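Local coordinates for protein Nsp15 (Middle East respiratory syndrome-related coronavirus, PDB 5YVD) that acts as a coronavirus endoribonuclease of the EndoU family, probably cutting RNA at uridylates, at residues V10-G13 and H14-V18; D78-Y81 and K82-L85; T96-I99 and G100-K103; I119-N122 and C123-E126. All blocks are in the same frame, centred on the assembly; numbering follows the deposited sequence.

Interaction 1 of 4, residues V10-G13 and H14-V18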
ATOM      1  N   VAL A  10     -17.342  -2.571 -19.282  1.00 39.47           N
ATOM      2  CA  VAL A  10     -18.633  -2.705 -18.640  1.00 40.95           C
ATOM      3  C   VAL A  10     -19.706  -2.915 -19.683  1.00 43.53           C
ATOM      4  O   VAL A  10     -20.591  -3.737 -19.508  1.00 45.05           O
ATOM      5  CB  VAL A  10     -18.996  -1.450 -17.816  1.00 40.98           C
ATOM      6  CG1 VAL A  10     -20.383  -1.573 -17.212  1.00 38.59           C
ATOM      7  CG2 VAL A  10     -17.973  -1.229 -16.717  1.00 41.56           C
ATOM      8  N   LYS A  11     -19.614  -2.166 -20.773  1.00 47.33           N
ATOM      9  CA  LYS A  11     -20.697  -2.102 -21.747  1.00 45.95           C
ATOM     10  C   LYS A  11     -20.509  -3.145 -22.821  1.00 44.79           C
ATOM     11  O   LYS A  11     -21.468  -3.620 -23.400  1.00 44.29           O
ATOM     12  CB  LYS A  11     -20.749  -0.727 -22.393  1.00 45.39           C
ATOM     13  CG  LYS A  11     -22.079  -0.038 -22.212  1.00 48.39           C
ATOM     14  CD  LYS A  11     -22.313   0.479 -20.796  1.00 48.89           C
ATOM     15  CE  LYS A  11     -23.734   1.029 -20.674  1.00 50.66           C
ATOM     16  NZ  LYS A  11     -24.008   1.804 -19.438  1.00 50.36           N
ATOM     17  N   GLN A  12     -19.270  -3.520 -23.070  1.00 44.16           N
ATOM     18  CA  GLN A  12     -18.957  -4.316 -24.240  1.00 44.24           C
ATOM     19  C   GLN A  12     -18.206  -5.610 -23.862  1.00 42.80           C
ATOM     20  O   GLN A  12     -17.908  -6.448 -24.719  1.00 42.45           O
ATOM     21  CB  GLN A  12     -18.162  -3.420 -25.198  1.00 45.03           C
ATOM     22  CG  GLN A  12     -18.613  -3.420 -26.638  1.00 49.15           C
ATOM     23  CD  GLN A  12     -20.095  -3.183 -26.839  1.00 48.47           C
ATOM     24  OE1 GLN A  12     -20.531  -2.059 -27.020  1.00 47.18           O
ATOM     25  NE2 GLN A  12     -20.867  -4.252 -26.853  1.00 51.79           N
ATOM     26  N   GLY A  13     -17.938  -5.782 -22.571  1.00 40.94           N
ATOM     27  CA  GLY A  13     -17.291  -6.978 -22.067  1.00 40.73           C
ATOM     28  C   GLY A  13     -15.778  -6.928 -22.100  1.00 41.05           C
ATOM     29  O   GLY A  13     -15.132  -7.585 -21.302  1.00 46.06           O
ATOM     30  N   HIS A  14     -15.208  -6.190 -23.048  1.00 39.78           N
ATOM     31  CA  HIS A  14     -13.757  -6.019 -23.139  1.00 39.53           C
ATOM     32  C   HIS A  14     -13.446  -4.785 -23.997  1.00 38.38           C
ATOM     33  O   HIS A  14     -14.343  -4.031 -24.323  1.00 42.79           O
ATOM     34  CB  HIS A  14     -13.069  -7.280 -23.677  1.00 37.55           C
ATOM     35  CG  HIS A  14     -13.408  -7.604 -25.092  1.00 40.25           C
ATOM     36  ND1 HIS A  14     -12.447  -7.757 -26.069  1.00 40.34           N
ATOM     37  CD2 HIS A  14     -14.601  -7.821 -25.698  1.00 41.05           C
ATOM     38  CE1 HIS A  14     -13.036  -8.041 -27.217  1.00 39.69           C
ATOM     39  NE2 HIS A  14     -14.341  -8.086 -27.019  1.00 39.57           N
ATOM     40  N   PHE A  15     -12.199  -4.546 -24.342  1.00 33.24           N
ATOM     41  CA  PHE A  15     -11.926  -3.377 -25.136  1.00 35.90           C
ATOM     42  C   PHE A  15     -12.168  -3.580 -26.645  1.00 36.14           C
ATOM     43  O   PHE A  15     -11.513  -4.408 -27.278  1.00 37.44           O
ATOM     44  CB  PHE A  15     -10.495  -2.900 -24.903  1.00 34.50           C
ATOM     45  CG  PHE A  15     -10.199  -1.645 -25.598  1.00 33.03           C
ATOM     46  CD1 PHE A  15     -10.769  -0.465 -25.157  1.00 35.07           C
ATOM     47  CD2 PHE A  15      -9.401  -1.641 -26.728  1.00 32.96           C
ATOM     48  CE1 PHE A  15     -10.510   0.737 -25.824  1.00 35.57           C
ATOM     49  CE2 PHE A  15      -9.145  -0.466 -27.403  1.00 33.58           C
ATOM     50  CZ  PHE A  15      -9.703   0.730 -26.950  1.00 34.64           C
ATOM     51  N   ILE A  16     -13.075  -2.821 -27.235  1.00 36.61           N
ATOM     52  CA  ILE A  16     -13.239  -2.881 -28.691  1.00 38.96           C
ATOM     53  C   ILE A  16     -13.191  -1.510 -29.388  1.00 39.58           C
ATOM     54  O   ILE A  16     -13.549  -1.413 -30.549  1.00 35.50           O
ATOM     55  CB  ILE A  16     -14.537  -3.616 -29.091  1.00 41.75           C
ATOM     56  CG1 ILE A  16     -15.780  -2.823 -28.661  1.00 42.73           C
ATOM     57  CG2 ILE A  16     -14.572  -5.018 -28.490  1.00 43.67           C
ATOM     58  CD1 ILE A  16     -17.038  -3.226 -29.399  1.00 43.75           C
ATOM     59  N   GLY A  17     -12.759  -0.463 -28.680  1.00 43.03           N
ATOM     60  CA  GLY A  17     -12.605   0.882 -29.273  1.00 42.54           C
ATOM     61  C   GLY A  17     -13.862   1.747 -29.337  1.00 42.87           C
ATOM     62  O   GLY A  17     -13.847   2.806 -29.930  1.00 41.41           O
ATOM     63  N   VAL A  18     -14.947   1.317 -28.712  1.00 44.14           N
ATOM     64  CA  VAL A  18     -16.161   2.119 -28.645  1.00 44.55           C
ATOM     65  C   VAL A  18     -15.939   3.352 -27.770  1.00 49.14           C
ATOM     66  O   VAL A  18     -15.135   3.317 -26.857  1.00 58.31           O
ATOM     67  CB  VAL A  18     -17.318   1.268 -28.105  1.00 42.04           C
ATOM     68  CG1 VAL A  18     -18.307   2.079 -27.302  1.00 43.49           C
ATOM     69  CG2 VAL A  18     -18.010   0.569 -29.265  1.00 41.42           C
TER
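The carbonyl oxygen of Val18, a residue whose side chain faces that of Gln12, takes hydrogen bonds from two side-chain amides, ND2 of Asn4 and ND2 of Asn8, both on helix 2-12. The oxygen of the same Asn8 amide accepts the N-H of Ile16, so one asparagine pins the returning loop at two points. Gly13 suits the return: it is the first residue after the helix to leave helical angles, with phi 87°, where a CB would press on the preceding carbonyl oxygen.

Across the bend the contact rests on side-chain packing round Gln12. Its chain, bent at chi2 (51°), crosses the Ile16 side chain at about a right angle, although the detailed fit of this pair is doubtful at the present resolution. Farther along, Gln12 OE1 lies 4.3 Å from Val18 CG2, a loose approach of an amide oxygen to a methyl group. His14 turns to another side. With chi1 at 66°, its CG is tucked between its own backbone N and carbonyl carbon, and the ring presents an edge to the last turn of the helix: CD2 is 3.7 Å from Gln12 O, which lies near the ring plane. A second subunit packs here, its Val288 meeting Gln12 and its Ala287 meeting His14.

The chemistry is therefore divided. Helix asparagines fix the loop through directional bonds to its backbone, whereas Gln12 and His14 add mainly van der Waals contact, an arrangement consistent with a reversal in the N-terminal oligomerisation region that also serves a subunit interface.

Interaction 2 of 4, residues D78-Y81 and K82-L85; sequences DICY and KFVL
Cys80 and Phe83 meet with the cysteine CB standing over one face of the ring. Cys80 CB is 3.7 Å from the Phe83 centroid and only 15° off the ring normal, a CH-pi contact, while SG lies oblique to the ring, 4.0 Å from that centroid. The sulfur leans that way because chi1 (-72°) sets it beside its own backbone N, and from there it also touches Leu85 CD1 at 3.9 Å. The ring edge has different company: Leu85 CG lies in its plane, and Tyr81 O approaches Phe83 CD1 at 3.2 Å.

Tyr81 and Lys82 form a second pair, running side by side in the same direction. The aliphatic part of the lysine lies over the tyrosine face, with Lys82 CG 4.1 Å from the Tyr81 centroid. No direct hydrogen bond crosses the turn. A water spans it instead, donating to Cys80 O at 2.8 Å and also to Phe83 O, which joins two carbonyls that could not bond to each other.

The turn carries the chain out of strand 79-80, an outermost strand, within this chain, of the middle-domain sheet, which bonds to the parallel strand 115-118 through Cys116. Phe83 also makes a cation-pi contact with Arg64. The Tyr81 ring meets that of Phe117 of strand 115-118, the planes at about 40°, and the side chain also touches Ser124 and Lys127 of helix 124-129.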
ATOM      1  N   ASP A  78       9.486 -13.855 -26.781  1.00 46.42           N
ATOM      2  CA  ASP A  78       9.700 -12.802 -25.790  1.00 49.31           C
ATOM      3  C   ASP A  78       8.511 -11.822 -25.688  1.00 44.58           C
ATOM      4  O   ASP A  78       8.199 -11.347 -24.610  1.00 43.57           O
ATOM      5  CB  ASP A  78      11.017 -12.042 -26.092  1.00 54.67           C
ATOM      6  CG  ASP A  78      12.254 -12.983 -26.157  1.00 56.50           C
ATOM      7  OD1 ASP A  78      12.884 -13.294 -25.118  1.00 53.41           O
ATOM      8  OD2 ASP A  78      12.607 -13.403 -27.273  1.00 62.16           O
ATOM      9  N   ILE A  79       7.828 -11.548 -26.794  1.00 43.41           N
ATOM     10  CA  ILE A  79       6.785 -10.497 -26.829  1.00 41.11           C
ATOM     11  C   ILE A  79       5.826 -10.720 -28.014  1.00 41.76           C
ATOM     12  O   ILE A  79       6.159 -11.461 -28.957  1.00 40.45           O
ATOM     13  CB  ILE A  79       7.479  -9.129 -26.906  1.00 40.49           C
ATOM     14  CG1 ILE A  79       6.490  -7.972 -26.895  1.00 43.48           C
ATOM     15  CG2 ILE A  79       8.358  -9.038 -28.140  1.00 38.84           C
ATOM     16  CD1 ILE A  79       7.170  -6.652 -26.572  1.00 44.71           C
ATOM     17  N   CYS A  80       4.629 -10.138 -27.971  1.00 39.92           N
ATOM     18  CA  CYS A  80       3.686 -10.334 -29.069  1.00 40.76           C
ATOM     19  C   CYS A  80       3.537  -9.041 -29.902  1.00 44.10           C
ATOM     20  O   CYS A  80       3.724  -7.936 -29.397  1.00 41.56           O
ATOM     21  CB  CYS A  80       2.325 -10.807 -28.536  1.00 43.10           C
ATOM     22  SG  CYS A  80       2.233 -12.514 -27.908  1.00 40.52           S
ATOM     23  N   TYR A  81       3.190  -9.194 -31.184  1.00 46.26           N
ATOM     24  CA  TYR A  81       3.074  -8.071 -32.108  1.00 43.60           C
ATOM     25  C   TYR A  81       1.649  -7.628 -32.296  1.00 44.41           C
ATOM     26  O   TYR A  81       0.878  -8.272 -32.991  1.00 47.71           O
ATOM     27  CB  TYR A  81       3.639  -8.437 -33.474  1.00 43.12           C
ATOM     28  CG  TYR A  81       3.676  -7.284 -34.473  1.00 42.50           C
ATOM     29  CD1 TYR A  81       2.766  -7.219 -35.530  1.00 40.02           C
ATOM     30  CD2 TYR A  81       4.637  -6.264 -34.369  1.00 40.81           C
ATOM     31  CE1 TYR A  81       2.804  -6.187 -36.450  1.00 38.53           C
ATOM     32  CE2 TYR A  81       4.678  -5.223 -35.291  1.00 41.52           C
ATOM     33  CZ  TYR A  81       3.755  -5.183 -36.333  1.00 39.70           C
ATOM     34  OH  TYR A  81       3.801  -4.160 -37.274  1.00 35.63           O
ATOM     35  N   LYS A  82       1.322  -6.506 -31.676  1.00 47.39           N
ATOM     36  CA  LYS A  82       0.044  -5.832 -31.858  1.00 48.57           C
ATOM     37  C   LYS A  82      -1.093  -6.585 -31.206  1.00 43.49           C
ATOM     38  O   LYS A  82      -2.253  -6.309 -31.471  1.00 44.14           O
ATOM     39  CB  LYS A  82      -0.234  -5.527 -33.333  1.00 51.20           C
ATOM     40  CG  LYS A  82       0.460  -4.263 -33.822  1.00 54.63           C
ATOM     41  CD  LYS A  82       0.180  -4.039 -35.306  1.00 59.73           C
ATOM     42  CE  LYS A  82       0.020  -2.563 -35.640  1.00 64.31           C
ATOM     43  NZ  LYS A  82       1.236  -1.783 -35.279  1.00 65.29           N
ATOM     44  N   PHE A  83      -0.752  -7.498 -30.312  1.00 37.71           N
ATOM     45  CA  PHE A  83      -1.744  -8.098 -29.448  1.00 37.64           C
ATOM     46  C   PHE A  83      -1.084  -8.477 -28.141  1.00 35.90           C
ATOM     47  O   PHE A  83       0.115  -8.406 -27.993  1.00 35.65           O
ATOM     48  CB  PHE A  83      -2.429  -9.325 -30.106  1.00 38.30           C
ATOM     49  CG  PHE A  83      -1.527 -10.521 -30.284  1.00 36.87           C
ATOM     50  CD1 PHE A  83      -0.679 -10.607 -31.373  1.00 35.39           C
ATOM     51  CD2 PHE A  83      -1.533 -11.562 -29.369  1.00 37.34           C
ATOM     52  CE1 PHE A  83       0.157 -11.693 -31.529  1.00 35.80           C
ATOM     53  CE2 PHE A  83      -0.692 -12.658 -29.534  1.00 36.39           C
ATOM     54  CZ  PHE A  83       0.150 -12.721 -30.612  1.00 34.92           C
ATOM     55  N   VAL A  84      -1.896  -8.895 -27.197  1.00 37.20           N
ATOM     56  CA  VAL A  84      -1.425  -9.236 -25.875  1.00 36.31           C
ATOM     57  C   VAL A  84      -2.240 -10.428 -25.418  1.00 32.68           C
ATOM     58  O   VAL A  84      -3.419 -10.555 -25.764  1.00 31.74           O
ATOM     59  CB  VAL A  84      -1.591  -8.024 -24.934  1.00 38.93           C
ATOM     60  CG1 VAL A  84      -2.873  -8.110 -24.112  1.00 37.90           C
ATOM     61  CG2 VAL A  84      -0.360  -7.857 -24.065  1.00 38.87           C
ATOM     62  N   LEU A  85      -1.593 -11.317 -24.680  1.00 31.49           N
ATOM     63  CA  LEU A  85      -2.191 -12.587 -24.320  1.00 30.55           C
ATOM     64  C   LEU A  85      -2.361 -12.659 -22.828  1.00 31.44           C
ATOM     65  O   LEU A  85      -1.374 -12.512 -22.091  1.00 29.31           O
ATOM     66  CB  LEU A  85      -1.297 -13.715 -24.795  1.00 30.59           C
ATOM     67  CG  LEU A  85      -1.290 -13.997 -26.306  1.00 30.74           C
ATOM     68  CD1 LEU A  85      -0.351 -15.160 -26.606  1.00 31.40           C
ATOM     69  CD2 LEU A  85      -2.676 -14.330 -26.845  1.00 29.70           C
TER
HETATM   70  O   HOH W   1       2.140  -7.102 -27.289  1.00 22.93           O

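Interaction 3 of 4, residues T96-I99 and G100-K103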
ATOM      1  N   THR A  96       6.117  -9.067 -20.243  1.00 40.60           N
ATOM      2  CA  THR A  96       6.038  -7.836 -19.463  1.00 42.00           C
ATOM      3  C   THR A  96       5.976  -6.572 -20.305  1.00 43.91           C
ATOM      4  O   THR A  96       5.422  -5.563 -19.871  1.00 40.98           O
ATOM      5  CB  THR A  96       7.309  -7.675 -18.644  1.00 47.44           C
ATOM      6  OG1 THR A  96       8.429  -7.965 -19.488  1.00 45.67           O
ATOM      7  CG2 THR A  96       7.307  -8.609 -17.442  1.00 48.69           C
ATOM      8  N   ALA A  97       6.606  -6.584 -21.476  1.00 43.73           N
ATOM      9  CA  ALA A  97       6.473  -5.476 -22.409  1.00 43.98           C
ATOM     10  C   ALA A  97       5.458  -5.850 -23.458  1.00 43.42           C
ATOM     11  O   ALA A  97       5.074  -6.998 -23.570  1.00 46.12           O
ATOM     12  CB  ALA A  97       7.813  -5.138 -23.061  1.00 45.03           C
ATOM     13  N   THR A  98       5.063  -4.865 -24.250  1.00 44.88           N
ATOM     14  CA  THR A  98       4.029  -5.023 -25.247  1.00 41.35           C
ATOM     15  C   THR A  98       4.412  -4.233 -26.530  1.00 42.72           C
ATOM     16  O   THR A  98       5.354  -3.424 -26.527  1.00 41.88           O
ATOM     17  CB  THR A  98       2.713  -4.550 -24.629  1.00 40.87           C
ATOM     18  OG1 THR A  98       1.625  -5.281 -25.190  1.00 46.36           O
ATOM     19  CG2 THR A  98       2.506  -3.094 -24.861  1.00 39.81           C
ATOM     20  N   ILE A  99       3.722  -4.502 -27.637  1.00 44.06           N
ATOM     21  CA  ILE A  99       3.980  -3.808 -28.908  1.00 40.67           C
ATOM     22  C   ILE A  99       2.671  -3.433 -29.590  1.00 42.38           C
ATOM     23  O   ILE A  99       1.867  -4.298 -29.959  1.00 40.41           O
ATOM     24  CB  ILE A  99       4.802  -4.661 -29.877  1.00 43.33           C
ATOM     25  CG1 ILE A  99       6.207  -4.916 -29.313  1.00 43.28           C
ATOM     26  CG2 ILE A  99       4.922  -3.960 -31.225  1.00 45.06           C
ATOM     27  CD1 ILE A  99       6.950  -6.038 -29.996  1.00 42.31           C
ATOM     28  N   GLY A 100       2.466  -2.129 -29.738  1.00 40.82           N
ATOM     29  CA  GLY A 100       1.298  -1.611 -30.391  1.00 38.28           C
ATOM     30  C   GLY A 100       0.037  -1.978 -29.673  1.00 37.98           C
ATOM     31  O   GLY A 100      -0.960  -2.279 -30.313  1.00 40.87           O
ATOM     32  N   VAL A 101       0.056  -1.936 -28.347  1.00 39.02           N
ATOM     33  CA  VAL A 101      -1.153  -2.240 -27.564  1.00 40.03           C
ATOM     34  C   VAL A 101      -1.481  -1.189 -26.495  1.00 39.81           C
ATOM     35  O   VAL A 101      -2.633  -0.811 -26.352  1.00 41.07           O
ATOM     36  CB  VAL A 101      -1.032  -3.621 -26.891  1.00 40.34           C
ATOM     37  CG1 VAL A 101      -2.251  -3.917 -26.047  1.00 42.01           C
ATOM     38  CG2 VAL A 101      -0.871  -4.701 -27.935  1.00 41.84           C
ATOM     39  N   CYS A 102      -0.485  -0.761 -25.722  1.00 39.86           N
ATOM     40  CA  CYS A 102      -0.673   0.193 -24.628  1.00 39.81           C
ATOM     41  C   CYS A 102       0.560   1.104 -24.606  1.00 40.65           C
ATOM     42  O   CYS A 102       1.702   0.616 -24.574  1.00 37.10           O
ATOM     43  CB  CYS A 102      -0.834  -0.564 -23.309  1.00 40.87           C
ATOM     44  SG  CYS A 102      -0.753   0.394 -21.764  1.00 43.78           S
ATOM     45  N   LYS A 103       0.334   2.421 -24.639  1.00 41.62           N
ATOM     46  CA  LYS A 103       1.448   3.385 -24.823  1.00 45.11           C
ATOM     47  C   LYS A 103       2.511   3.300 -23.726  1.00 40.92           C
ATOM     48  O   LYS A 103       3.699   3.492 -23.979  1.00 42.41           O
ATOM     49  CB  LYS A 103       0.945   4.826 -24.941  1.00 48.99           C
ATOM     50  CG  LYS A 103       0.505   5.243 -26.342  1.00 57.62           C
ATOM     51  CD  LYS A 103      -0.407   6.485 -26.295  1.00 64.59           C
ATOM     52  CE  LYS A 103       0.308   7.749 -25.773  1.00 65.56           C
ATOM     53  NZ  LYS A 103      -0.628   8.798 -25.265  1.00 60.72           N
TER
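Between Ile99 and Val101 the backbone bends sharply at Gly100, whose phi of 62° is a value that glycine adopts readily. The bend at this glycine belongs to the long loop of the Nsp15 middle domain that runs from strand 92-93 to strand 115-118, and it folds Val101 and Cys102 back against Thr98.

Thr98 provides the inner surface. Its side chain crosses that of Val101 at about a right angle, and the hydroxyl oxygen comes nearest the valine: Thr98 OG1 is 3.6 Å from Val101 CB. The threonine methyl reaches the next residue, with Thr98 CG2 3.8 Å from Cys102 O. The hydroxyl thus mainly faces Val101 and the methyl mainly Cys102, and the meeting is one of van der Waals contact, since no hydrogen bond links the two arms directly.

The polar fastening comes from farther along the same loop. Both Val101 N and Cys102 N donate to OD1 of Asp106, and the backbone of Thr98 bonds to Thr105 and Ile107, so the bend is closed by the residues that follow it. Cys102 meanwhile packs on Ile53, Glu56 and Leu57 of helix 51-59.

Ile99 CB points away from the returning arm, though CB and CG2 still lie against Gly100 N. Val101 places CG1 opposite its backbone N (chi1 178°), which leaves the other methyl on the side of the bend, where Val101 CG2 comes within 3.4 Å of Ile99 O.

Interaction 4 of 4, residues I119-N122 and C123-E126; sequences IRDN and CSLE. Unlike the reference sequence in segment 123-126: Cys123 (reference Gly).
Asp121 and Ser124 are brought together by similar first torsions, chi1 -55° and -76°, which set Asp121 CG and Ser124 OG each beside the backbone N of its own residue. The serine oxygen then rests against the aspartate methylene, with Ser124 OG 3.3 Å from Asp121 CB, rather than against the carboxylate. That carboxylate is engaged by Arg64, which forms a salt bridge to Asp121 OD1.

The backbone closes on itself as well. Ser124 N donates to Asp121 O at 3.1 Å in a nearly straight bond (164° at the hydrogen), although the donor sits well above the carbonyl plane. Asn122 and Cys123 form the corners of this turn, Cys123 with positive phi; the reference sequence has glycine at this position. At the first corner, Asn122 CG swings to the side opposite its backbone N, which leaves OD1 of Asn122 3.4 Å from SG of Cys123.

A looser apolar touch joins the first residue of one segment to the helix: Ile119 CD1 and Leu125 CD2 are 4.4 Å apart. Both side chains also pack on Phe136 of strand 134-138.

The whole is a type II beta turn from Asp121 to Ser124 whose third residue, Cys123, occupies the N-cap position. It turns the chain leaving strand 115-118 directly into helix 124-129, a compact strand-to-helix connection in the middle domain.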
ATOM      1  N   ILE A 119      -1.484 -14.710 -37.740  1.00 38.65           N
ATOM      2  CA  ILE A 119      -2.194 -14.557 -39.002  1.00 36.16           C
ATOM      3  C   ILE A 119      -3.500 -13.764 -38.858  1.00 35.98           C
ATOM      4  O   ILE A 119      -3.935 -13.121 -39.793  1.00 34.19           O
ATOM      5  CB  ILE A 119      -2.490 -15.931 -39.634  1.00 36.91           C
ATOM      6  CG1 ILE A 119      -2.998 -15.809 -41.083  1.00 37.80           C
ATOM      7  CG2 ILE A 119      -3.528 -16.685 -38.825  1.00 37.79           C
ATOM      8  CD1 ILE A 119      -2.007 -16.238 -42.118  1.00 39.68           C
ATOM      9  N   ARG A 120      -4.149 -13.823 -37.702  1.00 40.43           N
ATOM     10  CA  ARG A 120      -5.444 -13.145 -37.543  1.00 40.19           C
ATOM     11  C   ARG A 120      -5.335 -11.616 -37.465  1.00 39.36           C
ATOM     12  O   ARG A 120      -6.346 -10.926 -37.555  1.00 35.91           O
ATOM     13  CB  ARG A 120      -6.208 -13.695 -36.343  1.00 40.10           C
ATOM     14  CG  ARG A 120      -6.807 -15.061 -36.628  1.00 41.45           C
ATOM     15  CD  ARG A 120      -7.107 -15.864 -35.371  1.00 41.48           C
ATOM     16  NE  ARG A 120      -5.880 -16.253 -34.671  1.00 41.88           N
ATOM     17  CZ  ARG A 120      -5.842 -16.983 -33.566  1.00 40.50           C
ATOM     18  NH1 ARG A 120      -6.963 -17.438 -32.984  1.00 40.57           N
ATOM     19  NH2 ARG A 120      -4.670 -17.254 -33.042  1.00 42.22           N
ATOM     20  N   ASP A 121      -4.116 -11.092 -37.321  1.00 40.97           N
ATOM     21  CA  ASP A 121      -3.888  -9.650 -37.392  1.00 41.64           C
ATOM     22  C   ASP A 121      -3.471  -9.275 -38.805  1.00 44.74           C
ATOM     23  O   ASP A 121      -2.497  -9.807 -39.345  1.00 47.36           O
ATOM     24  CB  ASP A 121      -2.831  -9.229 -36.395  1.00 40.22           C
ATOM     25  CG  ASP A 121      -3.164  -9.664 -34.998  1.00 41.59           C
ATOM     26  OD1 ASP A 121      -4.351  -9.553 -34.626  1.00 39.42           O
ATOM     27  OD2 ASP A 121      -2.242 -10.134 -34.285  1.00 45.07           O
ATOM     28  N   ASN A 122      -4.248  -8.389 -39.416  1.00 49.40           N
ATOM     29  CA  ASN A 122      -3.979  -7.910 -40.762  1.00 53.25           C
ATOM     30  C   ASN A 122      -2.502  -7.481 -40.860  1.00 50.36           C
ATOM     31  O   ASN A 122      -1.989  -6.808 -39.975  1.00 48.16           O
ATOM     32  CB  ASN A 122      -4.953  -6.769 -41.118  1.00 55.73           C
ATOM     33  CG  ASN A 122      -4.772  -6.259 -42.536  1.00 61.21           C
ATOM     34  OD1 ASN A 122      -4.541  -5.071 -42.763  1.00 58.78           O
ATOM     35  ND2 ASN A 122      -4.866  -7.162 -43.498  1.00 64.11           N
ATOM     36  N   CYS A 123      -1.826  -7.984 -41.890  1.00 52.78           N
ATOM     37  CA  CYS A 123      -0.444  -7.630 -42.246  1.00 55.74           C
ATOM     38  C   CYS A 123       0.657  -8.183 -41.352  1.00 51.28           C
ATOM     39  O   CYS A 123       1.817  -7.862 -41.570  1.00 55.50           O
ATOM     40  CB  CYS A 123      -0.282  -6.108 -42.407  1.00 62.37           C
ATOM     41  SG  CYS A 123      -1.273  -5.442 -43.769  1.00 70.66           S
ATOM     42  N   SER A 124       0.323  -9.023 -40.376  1.00 50.85           N
ATOM     43  CA  SER A 124       1.354  -9.636 -39.505  1.00 48.72           C
ATOM     44  C   SER A 124       2.215 -10.683 -40.222  1.00 48.10           C
ATOM     45  O   SER A 124       3.411 -10.786 -39.979  1.00 49.31           O
ATOM     46  CB  SER A 124       0.727 -10.274 -38.276  1.00 45.41           C
ATOM     47  OG  SER A 124       0.370  -9.284 -37.350  1.00 45.49           O
ATOM     48  N   LEU A 125       1.603 -11.464 -41.096  1.00 46.72           N
ATOM     49  CA  LEU A 125       2.358 -12.390 -41.911  1.00 46.36           C
ATOM     50  C   LEU A 125       3.531 -11.687 -42.590  1.00 47.54           C
ATOM     51  O   LEU A 125       4.697 -12.011 -42.311  1.00 46.90           O
ATOM     52  CB  LEU A 125       1.439 -13.021 -42.945  1.00 44.82           C
ATOM     53  CG  LEU A 125       2.109 -13.862 -44.021  1.00 43.99           C
ATOM     54  CD1 LEU A 125       3.154 -14.812 -43.443  1.00 41.24           C
ATOM     55  CD2 LEU A 125       1.026 -14.608 -44.797  1.00 44.85           C
ATOM     56  N   GLU A 126       3.216 -10.714 -43.452  1.00 47.29           N
ATOM     57  CA  GLU A 126       4.235  -9.968 -44.216  1.00 50.60           C
ATOM     58  C   GLU A 126       5.264  -9.318 -43.302  1.00 51.22           C
ATOM     59  O   GLU A 126       6.455  -9.304 -43.603  1.00 49.79           O
ATOM     60  CB  GLU A 126       3.601  -8.907 -45.109  1.00 50.74           C
ATOM     61  CG  GLU A 126       2.691  -9.487 -46.195  1.00 57.68           C
ATOM     62  CD  GLU A 126       1.232  -9.691 -45.776  1.00 58.27           C
ATOM     63  OE1 GLU A 126       0.881  -9.470 -44.595  1.00 66.03           O
ATOM     64  OE2 GLU A 126       0.431 -10.089 -46.640  1.00 54.13           O
TER

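Two of these local bends are buried and two lie at the surface. Interactions 2 and 3 are the buried pair, their centres 7 Å apart; they meet where Ile79 CD1 packs on Ile99 CG1 at 3.4 Å. Interaction 4 adjoins interaction 2 through Asp121 and Phe83, so three contacts form a connected series in the middle domain. Interaction 1 stands apart, about 20 Å from interaction 2 between centres, in the N-terminal oligomerisation region beside another subunit. The chemistry changes with place: ring faces and a bridging water in interaction 2, an aspartate outside the segments in interaction 3, a direct backbone bond in interaction 4, and helix asparagines in interaction 1.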